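DNA topoisomerase I-like protein (Leishmania donovani, PDB 2B9S) is the small subunit of a heterodimeric type IB DNA topoisomerase, which probably relaxes supercoiled DNA by nicking and rejoining one strand. Local coordinates at residues I23-I28 against K49-A54. Numbering follows the deposited sequence.
Sequences IDPRII and KKFPWA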
ATOM      1  N   ILE E  23     -11.482   0.498  -9.799  1.00 28.33           N
ATOM      2  CA  ILE E  23     -12.688   0.679 -10.614  1.00 28.11           C
ATOM      3  C   ILE E  23     -13.226   2.120 -10.452  1.00 28.73           C
ATOM      4  O   ILE E  23     -13.353   2.613  -9.333  1.00 26.65           O
ATOM      5  CB  ILE E  23     -13.784  -0.302 -10.193  1.00 29.35           C
ATOM      6  CG1 ILE E  23     -13.284  -1.747 -10.261  1.00 28.56           C
ATOM      7  CG2 ILE E  23     -15.031  -0.104 -11.049  1.00 30.13           C
ATOM      8  CD1 ILE E  23     -14.111  -2.701  -9.411  1.00 27.82           C
ATOM      9  N   ASP E  24     -13.509   2.798 -11.566  1.00 29.01           N
ATOM     10  CA  ASP E  24     -14.153   4.099 -11.509  1.00 30.97           C
ATOM     11  C   ASP E  24     -15.454   3.916 -10.700  1.00 32.25           C
ATOM     12  O   ASP E  24     -16.283   3.060 -11.042  1.00 34.45           O
ATOM     13  CB  ASP E  24     -14.385   4.598 -12.944  1.00 31.60           C
ATOM     14  CG  ASP E  24     -14.711   6.086 -13.021  1.00 30.34           C
ATOM     15  OD1 ASP E  24     -15.441   6.585 -12.152  1.00 28.68           O
ATOM     16  OD2 ASP E  24     -14.252   6.753 -13.980  1.00 31.55           O
ATOM     17  N   PRO E  25     -15.603   4.641  -9.573  1.00 32.92           N
ATOM     18  CA  PRO E  25     -16.794   4.402  -8.738  1.00 32.84           C
ATOM     19  C   PRO E  25     -18.113   4.840  -9.420  1.00 34.45           C
ATOM     20  O   PRO E  25     -19.190   4.391  -9.026  1.00 34.50           O
ATOM     21  CB  PRO E  25     -16.513   5.228  -7.478  1.00 32.67           C
ATOM     22  CG  PRO E  25     -15.532   6.237  -7.891  1.00 32.87           C
ATOM     23  CD  PRO E  25     -14.717   5.669  -8.996  1.00 32.12           C
ATOM     24  N   ARG E  26     -17.998   5.700 -10.437  1.00 35.52           N
ATOM     25  CA  ARG E  26     -19.114   6.136 -11.269  1.00 35.11           C
ATOM     26  C   ARG E  26     -19.682   4.990 -12.114  1.00 36.45           C
ATOM     27  O   ARG E  26     -20.847   5.034 -12.516  1.00 37.66           O
ATOM     28  CB  ARG E  26     -18.680   7.291 -12.181  1.00 33.90           C
ATOM     29  CG  ARG E  26     -18.250   8.537 -11.451  1.00 34.09           C
ATOM     30  CD  ARG E  26     -17.647   9.587 -12.367  1.00 33.57           C
ATOM     31  NE  ARG E  26     -16.341   9.190 -12.892  1.00 35.01           N
ATOM     32  CZ  ARG E  26     -15.489  10.005 -13.518  1.00 34.84           C
ATOM     33  NH1 ARG E  26     -15.787  11.280 -13.681  1.00 35.88           N
ATOM     34  NH2 ARG E  26     -14.327   9.552 -13.967  1.00 32.12           N
ATOM     35  N   ILE E  27     -18.863   3.980 -12.404  1.00 37.10           N
ATOM     36  CA  ILE E  27     -19.348   2.775 -13.095  1.00 37.91           C
ATOM     37  C   ILE E  27     -20.296   1.998 -12.170  1.00 39.48           C
ATOM     38  O   ILE E  27     -21.401   1.635 -12.563  1.00 40.78           O
ATOM     39  CB  ILE E  27     -18.188   1.859 -13.590  1.00 38.18           C
ATOM     40  CG1 ILE E  27     -17.240   2.617 -14.531  1.00 37.42           C
ATOM     41  CG2 ILE E  27     -18.736   0.578 -14.247  1.00 37.16           C
ATOM     42  CD1 ILE E  27     -16.015   1.818 -14.940  1.00 37.38           C
ATOM     43  N   ILE E  28     -19.859   1.775 -10.930  1.00 40.73           N
ATOM     44  CA  ILE E  28     -20.660   1.116  -9.908  1.00 40.77           C
ATOM     45  C   ILE E  28     -21.949   1.894  -9.573  1.00 42.59           C
ATOM     46  O   ILE E  28     -23.044   1.321  -9.576  1.00 42.50           O
ATOM     47  CB  ILE E  28     -19.805   0.850  -8.643  1.00 39.92           C
ATOM     48  CG1 ILE E  28     -18.796  -0.260  -8.941  1.00 39.86           C
ATOM     49  CG2 ILE E  28     -20.667   0.465  -7.452  1.00 37.21           C
ATOM     50  CD1 ILE E  28     -17.684  -0.370  -7.935  1.00 40.75           C
ATOM     51  N   LYS E  49     -18.233   7.823   1.685  1.00 40.12           N
ATOM     52  CA  LYS E  49     -17.629   9.116   2.035  1.00 40.14           C
ATOM     53  C   LYS E  49     -16.313   9.396   1.262  1.00 38.57           C
ATOM     54  O   LYS E  49     -15.849  10.538   1.194  1.00 39.39           O
ATOM     55  CB  LYS E  49     -17.426   9.220   3.584  1.00 40.78           C
ATOM     56  N   LYS E  50     -15.729   8.349   0.673  1.00 37.48           N
ATOM     57  CA  LYS E  50     -14.548   8.467  -0.194  1.00 35.58           C
ATOM     58  C   LYS E  50     -14.910   8.957  -1.598  1.00 34.70           C
ATOM     59  O   LYS E  50     -14.121   9.652  -2.258  1.00 34.46           O
ATOM     60  CB  LYS E  50     -13.833   7.121  -0.308  1.00 35.01           C
ATOM     61  CG  LYS E  50     -12.638   7.151  -1.223  1.00 35.47           C
ATOM     62  CD  LYS E  50     -11.923   5.839  -1.319  1.00 36.24           C
ATOM     63  CE  LYS E  50     -10.528   6.086  -1.845  1.00 36.35           C
ATOM     64  NZ  LYS E  50      -9.781   4.835  -2.132  1.00 38.74           N
ATOM     65  N   PHE E  51     -16.109   8.596  -2.042  1.00 32.82           N
ATOM     66  CA  PHE E  51     -16.516   8.765  -3.424  1.00 32.63           C
ATOM     67  C   PHE E  51     -17.739   9.689  -3.646  1.00 35.97           C
ATOM     68  O   PHE E  51     -18.562   9.397  -4.529  1.00 38.26           O
ATOM     69  CB  PHE E  51     -16.830   7.388  -4.008  1.00 29.96           C
ATOM     70  CG  PHE E  51     -15.611   6.486  -4.217  1.00 30.10           C
ATOM     71  CD1 PHE E  51     -14.433   6.973  -4.799  1.00 29.89           C
ATOM     72  CD2 PHE E  51     -15.665   5.144  -3.875  1.00 27.02           C
ATOM     73  CE1 PHE E  51     -13.349   6.137  -5.015  1.00 29.19           C
ATOM     74  CE2 PHE E  51     -14.584   4.310  -4.089  1.00 27.59           C
ATOM     75  CZ  PHE E  51     -13.425   4.803  -4.667  1.00 27.89           C
ATOM     76  N   PRO E  52     -17.845  10.827  -2.906  1.00 36.30           N
ATOM     77  CA  PRO E  52     -19.079  11.631  -2.965  1.00 37.03           C
ATOM     78  C   PRO E  52     -19.295  12.304  -4.320  1.00 37.04           C
ATOM     79  O   PRO E  52     -20.423  12.641  -4.673  1.00 38.38           O
ATOM     80  CB  PRO E  52     -18.837  12.699  -1.899  1.00 35.92           C
ATOM     81  CG  PRO E  52     -17.391  12.855  -1.870  1.00 36.25           C
ATOM     82  CD  PRO E  52     -16.853  11.473  -2.028  1.00 35.45           C
ATOM     83  N   TRP E  53     -18.203  12.487  -5.052  1.00 35.74           N
ATOM     84  CA  TRP E  53     -18.190  13.070  -6.381  1.00 34.07           C
ATOM     85  C   TRP E  53     -18.697  12.090  -7.454  1.00 33.84           C
ATOM     86  O   TRP E  53     -18.928  12.475  -8.604  1.00 33.08           O
ATOM     87  CB  TRP E  53     -16.757  13.537  -6.695  1.00 34.05           C
ATOM     88  CG  TRP E  53     -15.672  12.446  -6.559  1.00 33.64           C
ATOM     89  CD1 TRP E  53     -14.913  12.161  -5.436  1.00 32.96           C
ATOM     90  CD2 TRP E  53     -15.239  11.520  -7.577  1.00 32.72           C
ATOM     91  NE1 TRP E  53     -14.041  11.124  -5.706  1.00 32.21           N
ATOM     92  CE2 TRP E  53     -14.218  10.709  -7.003  1.00 33.40           C
ATOM     93  CE3 TRP E  53     -15.610  11.293  -8.913  1.00 32.20           C
ATOM     94  CZ2 TRP E  53     -13.555   9.684  -7.734  1.00 33.35           C
ATOM     95  CZ3 TRP E  53     -14.956  10.265  -9.638  1.00 33.64           C
ATOM     96  CH2 TRP E  53     -13.930   9.480  -9.036  1.00 33.38           C
ATOM     97  N   ALA E  54     -18.924  10.851  -7.043  1.00 34.66           N
ATOM     98  CA  ALA E  54     -19.351   9.799  -7.942  1.00 36.82           C
ATOM     99  C   ALA E  54     -20.758   9.285  -7.651  1.00 39.04           C
ATOM    100  O   ALA E  54     -21.297   8.487  -8.399  1.00 37.61           O
ATOM    101  CB  ALA E  54     -18.376   8.667  -7.898  1.00 36.77           C
TER
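Phe51 and Pro25 meet in a CH-pi contact that packs the turn after helix 45-50 against the N-capped start of helix 25-34, within the small C-terminal topoisomerase domain. Pro25 CG lies 3.6 Å from the centroid of the Phe51 ring, 23° off its normal and displaced toward CD1, while Pro25 CB covers the side of Phe51 CG and CD2. Lys50 CG sits over the opposite face, so the ring is held between a lysine methylene and the proline. Trp53 brings the six-membered part of its indole to the same proline, CH2 approaching Pro25 CG at 3.8 Å. Its CZ3 also points at one face of the Arg26 guanidinium, with the planes 80° apart and Arg26 NE near the indole plane, where its chi3 bend (-70°) places it. Asp24, the N-cap residue, grips the guanidinium side-on, OD1 taking NE and OD2 taking NH2, and NH2 also forms a salt bridge to Glu247 of the large-subunit chain, whose Trp6 meets the Trp53 ring. A backbone bond from Ala54 N to Phe51 O closes the turn. Ala54 CB touches both Pro25 CG and, at 3.6 Å, Arg26 CG. Asp24 OD1 accepts from both Arg26 N and, at 2.9 Å, Arg26 NE.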